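Long-range contacts in mitochondrial association factor 1 (Toxoplasma gondii, PDB 6BXS), which is a macro-domain protein encoded at a locus required for the parasite's direct manipulation of host mitochondria: residues S42-T47 and N164-Y169; V211-L216 and R251-F256. All blocks are in the same frame, centred on the assembly; numbering follows the deposited sequence.

Contact 1 (S42-T47 and N164-Y169); sequences SKRVAT and NDVMLY
Arg44 NH1 meets Asp165 OD1 at 2.6 Å, the shortest polar contact between segments 42-47 and 164-169 and the heart of a salt bridge. The carboxylate offers the syn lone pair of OD1, and the oxygen is tilted somewhat out of the guanidinium plane. The two flat groups are turned 75° against each other, and NH1 makes the one bond between them. Asp165 points its CB away from strand 45-47, but with CG between the backbone N and the carbonyl carbon (chi1 64°) CG comes to the arginine's side, and from there OD1 reaches NH1. The other guanidinium nitrogens are held by main-chain carbonyls, NE by Pro210 and NH2 by Glu162, while Asp165 OD2 pairs with Lys209. Val166 CG2 lies at the guanidinium edge, 3.4 Å from NH1, the two side chains crossing at about a right angle.

Next along the strands, a water bridges the backbones, giving a hydrogen to Val45 O at 3.0 Å and accepting one from Val166 N. Ala46 CB then points toward strand 166-169 and touches Val166 CG1 and Leu168 CD1, each at 3.6 Å. On the backbone of the same residue, Ala46 CA makes a CA-H...O contact with Val166 O, an oxygen that also accepts from Tyr37 OH. Direct strand pairing comes at Thr47 O, which accepts a hydrogen bond from Leu168 N at 2.9 Å.

Strands 45-50 and 166-170 are parallel neighbours in the central sheet of the macro domain, and here, where they begin, they are splayed by 32°. The water and the buried ion pair span that opening, and the second partner of Asp165, Lys209, probably helps to keep the carboxylate ionised.

Contact 2 (V211-L216 and R251-F256); sequences VEAIRL and RVELQF. With SO4 (sulfate ion), chain D.
Gln255 reaches from strand 253-256 to Arg215, and its side chain runs over the neighbouring strand 213-216 atom by atom. CB lies 3.7 Å from Ile214 O, the carbonyl that accepts Gln255 N, and CG stays near the same oxygen. Beyond CG, which is anti to the carbonyl carbon (chi1 -52°), the chain is extended and ends in an amide nearly coplanar with the guanidinium, 26° apart. OE1 takes two bonds side-on from Arg215, NE at 3.0 Å and NH2 at 3.1 Å, both within the guanidinium plane. NE2 passes 4.0 Å from Ala213 CB and donates to Glu253 OE2 at 2.9 Å, which fixes the amide's flip. Arg215 NH1 goes to Pro35 O, and NH2 also pairs with Asp38.

The opposite face is apolar: Ile214 CD1 presses on Leu254 CD2 at a tight 3.4 Å, Leu216 and Phe256 lie side by side, CD1 to CE1, and Leu254 and Phe256 pack on helix 230-248. At the N-terminal end, a sulfate, probably from the crystallisation liquor, binds Arg251 N, NE and NH1. This parallel pairing closes a beta-alpha-beta crossover; the amide links Arg215 to Glu253 and, with Asp38 and Pro35, probably offsets the cost of burying the guanidinium.

Overall arrangement
From the N terminus, the chain first makes the antiparallel pair 8-13 and 19-24, then enters strand 45-50 near the middle of the sheet. Contact 1 closes the long excursion through helices 61-76 and 83-103 and strands 109-111, 120-126 and 147-152, bringing strand 166-170 alongside. After helix 179-202 the chain crosses to the other flank of strand 45-50 as strand 213-216, and contact 2 closes the short loop through helix 230-248. The two contacts are in series, neither nested nor crossed. Their centres lie 9 Å apart, and strand 45-50, between 166-170 and 213-216, joins them into four consecutive parallel strands, with a probable hydrogen bond from Ala46 N to Ala213 O.

Contact 1 (S42-T47 and N164-Y169)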
loop_
_atom_site.group_PDB
_atom_site.type_symbol
_atom_site.label_atom_id
_atom_site.label_comp_id
_atom_site.label_asym_id
_atom_site.label_seq_id
_atom_site.Cartn_x
_atom_site.Cartn_y
_atom_site.Cartn_z
ATOM N N SER A 42 2.011 -17.977 -6.565
ATOM C CA SER A 42 3.227 -18.476 -7.197
ATOM C C SER A 42 4.414 -17.580 -6.860
ATOM O O SER A 42 5.569 -17.969 -7.041
ATOM C CB SER A 42 3.044 -18.565 -8.713
ATOM O OG SER A 42 2.570 -17.339 -9.243
ATOM N N LYS A 43 4.122 -16.377 -6.370
ATOM C CA LYS A 43 5.160 -15.427 -5.992
ATOM C C LYS A 43 4.753 -14.651 -4.744
ATOM O O LYS A 43 3.605 -14.724 -4.297
ATOM C CB LYS A 43 5.450 -14.468 -7.148
ATOM C CG LYS A 43 4.298 -13.542 -7.491
ATOM C CD LYS A 43 4.486 -12.891 -8.854
ATOM C CE LYS A 43 4.356 -13.906 -9.979
ATOM N NZ LYS A 43 4.065 -13.260 -11.287
ATOM N N ARG A 44 5.704 -13.911 -4.187
ATOM C CA ARG A 44 5.480 -13.187 -2.944
ATOM C C ARG A 44 4.883 -11.809 -3.215
ATOM O O ARG A 44 5.596 -10.865 -3.558
ATOM C CB ARG A 44 6.786 -13.048 -2.164
ATOM C CG ARG A 44 7.564 -14.352 -2.010
ATOM C CD ARG A 44 8.827 -14.139 -1.188
ATOM N NE ARG A 44 8.553 -13.302 -0.025
ATOM C CZ ARG A 44 8.028 -13.743 1.114
ATOM N NH1 ARG A 44 7.802 -12.894 2.105
ATOM N NH2 ARG A 44 7.729 -15.026 1.269
ATOM N N VAL A 45 3.568 -11.709 -3.055
ATOM C CA VAL A 45 2.845 -10.466 -3.295
ATOM C C VAL A 45 2.538 -9.760 -1.978
ATOM O O VAL A 45 1.912 -10.339 -1.092
ATOM C CB VAL A 45 1.527 -10.720 -4.048
ATOM C CG1 VAL A 45 0.861 -9.399 -4.430
ATOM C CG2 VAL A 45 1.773 -11.572 -5.284
ATOM N N ALA A 46 2.987 -8.514 -1.858
ATOM C CA ALA A 46 2.690 -7.691 -0.692
ATOM C C ALA A 46 1.564 -6.719 -1.016
ATOM O O ALA A 46 1.678 -5.914 -1.936
ATOM C CB ALA A 46 3.930 -6.937 -0.239
ATOM N N THR A 47 0.477 -6.796 -0.258
ATOM C CA THR A 47 -0.683 -5.953 -0.510
ATOM C C THR A 47 -0.605 -4.669 0.316
ATOM O O THR A 47 -0.235 -4.692 1.492
ATOM C CB THR A 47 -1.988 -6.701 -0.197
ATOM O OG1 THR A 47 -2.031 -7.910 -0.968
ATOM C CG2 THR A 47 -3.196 -5.844 -0.538
ATOM N N ASN A 164 2.654 -15.097 1.755
ATOM C CA ASN A 164 1.703 -14.014 2.008
ATOM C C ASN A 164 2.017 -13.211 3.274
ATOM O O ASN A 164 1.153 -12.505 3.790
ATOM C CB ASN A 164 0.281 -14.580 2.111
ATOM C CG ASN A 164 -0.215 -15.156 0.799
ATOM O OD1 ASN A 164 0.247 -14.773 -0.274
ATOM N ND2 ASN A 164 -1.169 -16.078 0.882
ATOM N N ASP A 165 3.253 -13.302 3.756
ATOM C CA ASP A 165 3.595 -12.758 5.070
ATOM C C ASP A 165 4.249 -11.376 5.019
ATOM O O ASP A 165 4.941 -10.981 5.957
ATOM C CB ASP A 165 4.518 -13.731 5.804
ATOM C CG ASP A 165 5.853 -13.903 5.115
ATOM O OD1 ASP A 165 5.993 -13.464 3.953
ATOM O OD2 ASP A 165 6.763 -14.489 5.735
ATOM N N VAL A 166 4.039 -10.653 3.923
ATOM C CA VAL A 166 4.445 -9.253 3.839
ATOM C C VAL A 166 3.254 -8.382 3.465
ATOM O O VAL A 166 2.523 -8.687 2.522
ATOM C CB VAL A 166 5.568 -9.031 2.808
ATOM C CG1 VAL A 166 5.933 -7.551 2.722
ATOM C CG2 VAL A 166 6.792 -9.854 3.167
ATOM N N MET A 167 3.069 -7.300 4.215
ATOM C CA MET A 167 2.042 -6.316 3.908
ATOM C C MET A 167 2.652 -4.927 3.934
ATOM O O MET A 167 3.699 -4.711 4.544
ATOM C CB MET A 167 0.877 -6.397 4.902
ATOM C CG MET A 167 1.243 -6.053 6.342
ATOM S SD MET A 167 -0.202 -5.821 7.404
ATOM C CE MET A 167 -0.818 -4.237 6.836
ATOM N N LEU A 168 1.998 -3.995 3.252
ATOM C CA LEU A 168 2.345 -2.590 3.350
ATOM C C LEU A 168 1.137 -1.800 3.838
ATOM O O LEU A 168 0.000 -2.266 3.763
ATOM C CB LEU A 168 2.836 -2.046 2.007
ATOM C CG LEU A 168 4.268 -2.418 1.608
ATOM C CD1 LEU A 168 4.253 -3.386 0.443
ATOM C CD2 LEU A 168 5.085 -1.180 1.266
ATOM N N TYR A 169 1.412 -0.603 4.340
ATOM C CA TYR A 169 0.399 0.287 4.892
ATOM C C TYR A 169 0.810 1.698 4.498
ATOM O O TYR A 169 1.943 2.107 4.751
ATOM C CB TYR A 169 0.304 0.122 6.415
ATOM C CG TYR A 169 -0.758 0.953 7.118
ATOM C CD1 TYR A 169 -0.617 2.329 7.264
ATOM C CD2 TYR A 169 -1.881 0.352 7.675
ATOM C CE1 TYR A 169 -1.574 3.083 7.923
ATOM C CE2 TYR A 169 -2.845 1.099 8.337
ATOM C CZ TYR A 169 -2.685 2.463 8.458
ATOM O OH TYR A 169 -3.638 3.212 9.114
HETATM O O HOH W 1 3.904 -11.480 0.893
#

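Contact 2 (V211-L216 and R251-F256)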
loop_
_atom_site.group_PDB
_atom_site.type_symbol
_atom_site.label_atom_id
_atom_site.label_comp_id
_atom_site.label_asym_id
_atom_site.label_seq_id
_atom_site.Cartn_x
_atom_site.Cartn_y
_atom_site.Cartn_z
ATOM N N VAL A 211 9.927 -8.855 -1.727
ATOM C CA VAL A 211 8.643 -8.487 -2.304
ATOM C C VAL A 211 8.773 -8.557 -3.819
ATOM O O VAL A 211 9.484 -7.756 -4.426
ATOM C CB VAL A 211 8.198 -7.082 -1.880
ATOM C CG1 VAL A 211 6.827 -6.761 -2.461
ATOM C CG2 VAL A 211 8.176 -6.970 -0.361
ATOM N N GLU A 212 8.085 -9.519 -4.421
ATOM C CA GLU A 212 8.207 -9.771 -5.851
ATOM C C GLU A 212 7.083 -9.082 -6.618
ATOM O O GLU A 212 7.174 -8.882 -7.828
ATOM C CB GLU A 212 8.206 -11.277 -6.116
ATOM C CG GLU A 212 9.144 -12.036 -5.181
ATOM C CD GLU A 212 9.226 -13.518 -5.484
ATOM O OE1 GLU A 212 10.349 -14.017 -5.712
ATOM O OE2 GLU A 212 8.174 -14.189 -5.476
ATOM N N ALA A 213 6.028 -8.710 -5.902
ATOM C CA ALA A 213 4.938 -7.944 -6.487
ATOM C C ALA A 213 4.222 -7.160 -5.399
ATOM O O ALA A 213 4.260 -7.542 -4.229
ATOM C CB ALA A 213 3.969 -8.862 -7.208
ATOM N N ILE A 214 3.588 -6.055 -5.784
ATOM C CA ILE A 214 2.746 -5.304 -4.862
ATOM C C ILE A 214 1.329 -5.168 -5.411
ATOM O O ILE A 214 1.127 -4.805 -6.571
ATOM C CB ILE A 214 3.325 -3.903 -4.557
ATOM C CG1 ILE A 214 3.761 -3.196 -5.841
ATOM C CG2 ILE A 214 4.501 -4.027 -3.599
ATOM C CD1 ILE A 214 4.190 -1.754 -5.620
ATOM N N ARG A 215 0.357 -5.482 -4.558
ATOM C CA ARG A 215 -1.055 -5.393 -4.906
ATOM C C ARG A 215 -1.646 -4.113 -4.324
ATOM O O ARG A 215 -1.739 -3.962 -3.105
ATOM C CB ARG A 215 -1.804 -6.625 -4.391
ATOM C CG ARG A 215 -3.287 -6.654 -4.718
ATOM C CD ARG A 215 -3.875 -8.034 -4.452
ATOM N NE ARG A 215 -3.265 -9.060 -5.297
ATOM C CZ ARG A 215 -3.560 -10.356 -5.245
ATOM N NH1 ARG A 215 -4.464 -10.806 -4.383
ATOM N NH2 ARG A 215 -2.948 -11.207 -6.056
ATOM N N LEU A 216 -2.042 -3.201 -5.207
ATOM C CA LEU A 216 -2.454 -1.857 -4.812
ATOM C C LEU A 216 -3.956 -1.629 -4.956
ATOM O O LEU A 216 -4.567 -2.109 -5.910
ATOM C CB LEU A 216 -1.719 -0.814 -5.659
ATOM C CG LEU A 216 -0.193 -0.832 -5.604
ATOM C CD1 LEU A 216 0.395 -0.047 -6.762
ATOM C CD2 LEU A 216 0.276 -0.264 -4.284
ATOM N N ARG A 251 12.084 -4.185 -10.153
ATOM C CA ARG A 251 11.728 -5.499 -10.677
ATOM C C ARG A 251 10.345 -5.904 -10.190
ATOM O O ARG A 251 9.720 -6.806 -10.752
ATOM C CB ARG A 251 12.752 -6.550 -10.246
ATOM C CG ARG A 251 14.171 -6.282 -10.725
ATOM C CD ARG A 251 15.195 -7.066 -9.914
ATOM N NE ARG A 251 15.064 -6.807 -8.481
ATOM C CZ ARG A 251 15.860 -7.314 -7.545
ATOM N NH1 ARG A 251 15.647 -7.015 -6.271
ATOM N NH2 ARG A 251 16.865 -8.117 -7.875
ATOM N N VAL A 252 9.872 -5.238 -9.138
ATOM C CA VAL A 252 8.603 -5.590 -8.516
ATOM C C VAL A 252 7.457 -5.429 -9.512
ATOM O O VAL A 252 7.403 -4.460 -10.269
ATOM C CB VAL A 252 8.329 -4.733 -7.245
ATOM C CG1 VAL A 252 7.893 -3.314 -7.602
ATOM C CG2 VAL A 252 7.278 -5.398 -6.367
ATOM N N GLU A 253 6.555 -6.405 -9.510
ATOM C CA GLU A 253 5.395 -6.410 -10.393
ATOM C C GLU A 253 4.248 -5.612 -9.776
ATOM O O GLU A 253 3.964 -5.744 -8.585
ATOM C CB GLU A 253 4.965 -7.854 -10.671
ATOM C CG GLU A 253 3.595 -8.019 -11.320
ATOM C CD GLU A 253 3.237 -9.478 -11.550
ATOM O OE1 GLU A 253 3.978 -10.169 -12.280
ATOM O OE2 GLU A 253 2.218 -9.937 -10.993
ATOM N N LEU A 254 3.594 -4.787 -10.589
ATOM C CA LEU A 254 2.465 -3.985 -10.129
ATOM C C LEU A 254 1.134 -4.679 -10.406
ATOM O O LEU A 254 0.872 -5.124 -11.527
ATOM C CB LEU A 254 2.471 -2.608 -10.799
ATOM C CG LEU A 254 3.608 -1.650 -10.439
ATOM C CD1 LEU A 254 3.472 -0.362 -11.237
ATOM C CD2 LEU A 254 3.621 -1.350 -8.954
ATOM N N GLN A 255 0.304 -4.767 -9.372
ATOM C CA GLN A 255 -1.059 -5.268 -9.497
ATOM C C GLN A 255 -2.020 -4.254 -8.892
ATOM O O GLN A 255 -1.755 -3.711 -7.820
ATOM C CB GLN A 255 -1.220 -6.617 -8.799
ATOM C CG GLN A 255 -0.198 -7.663 -9.190
ATOM C CD GLN A 255 -0.387 -8.960 -8.429
ATOM O OE1 GLN A 255 -1.263 -9.068 -7.568
ATOM N NE2 GLN A 255 0.432 -9.955 -8.743
ATOM N N PHE A 256 -3.129 -4.002 -9.581
ATOM C CA PHE A 256 -4.157 -3.097 -9.081
ATOM C C PHE A 256 -5.452 -3.841 -8.787
ATOM O O PHE A 256 -5.969 -4.573 -9.632
ATOM C CB PHE A 256 -4.414 -1.968 -10.078
ATOM C CG PHE A 256 -3.340 -0.921 -10.089
ATOM C CD1 PHE A 256 -3.360 0.113 -9.170
ATOM C CD2 PHE A 256 -2.309 -0.973 -11.010
ATOM C CE1 PHE A 256 -2.371 1.078 -9.171
ATOM C CE2 PHE A 256 -1.319 -0.010 -11.016
ATOM C CZ PHE A 256 -1.350 1.016 -10.095
HETATM S S SO4 D . 13.019 -4.014 -6.748
HETATM O O1 SO4 D . 12.744 -2.632 -6.366
HETATM O O2 SO4 D . 13.782 -4.668 -5.690
HETATM O O3 SO4 D . 11.762 -4.723 -6.954
HETATM O O4 SO4 D . 13.793 -4.027 -7.987
#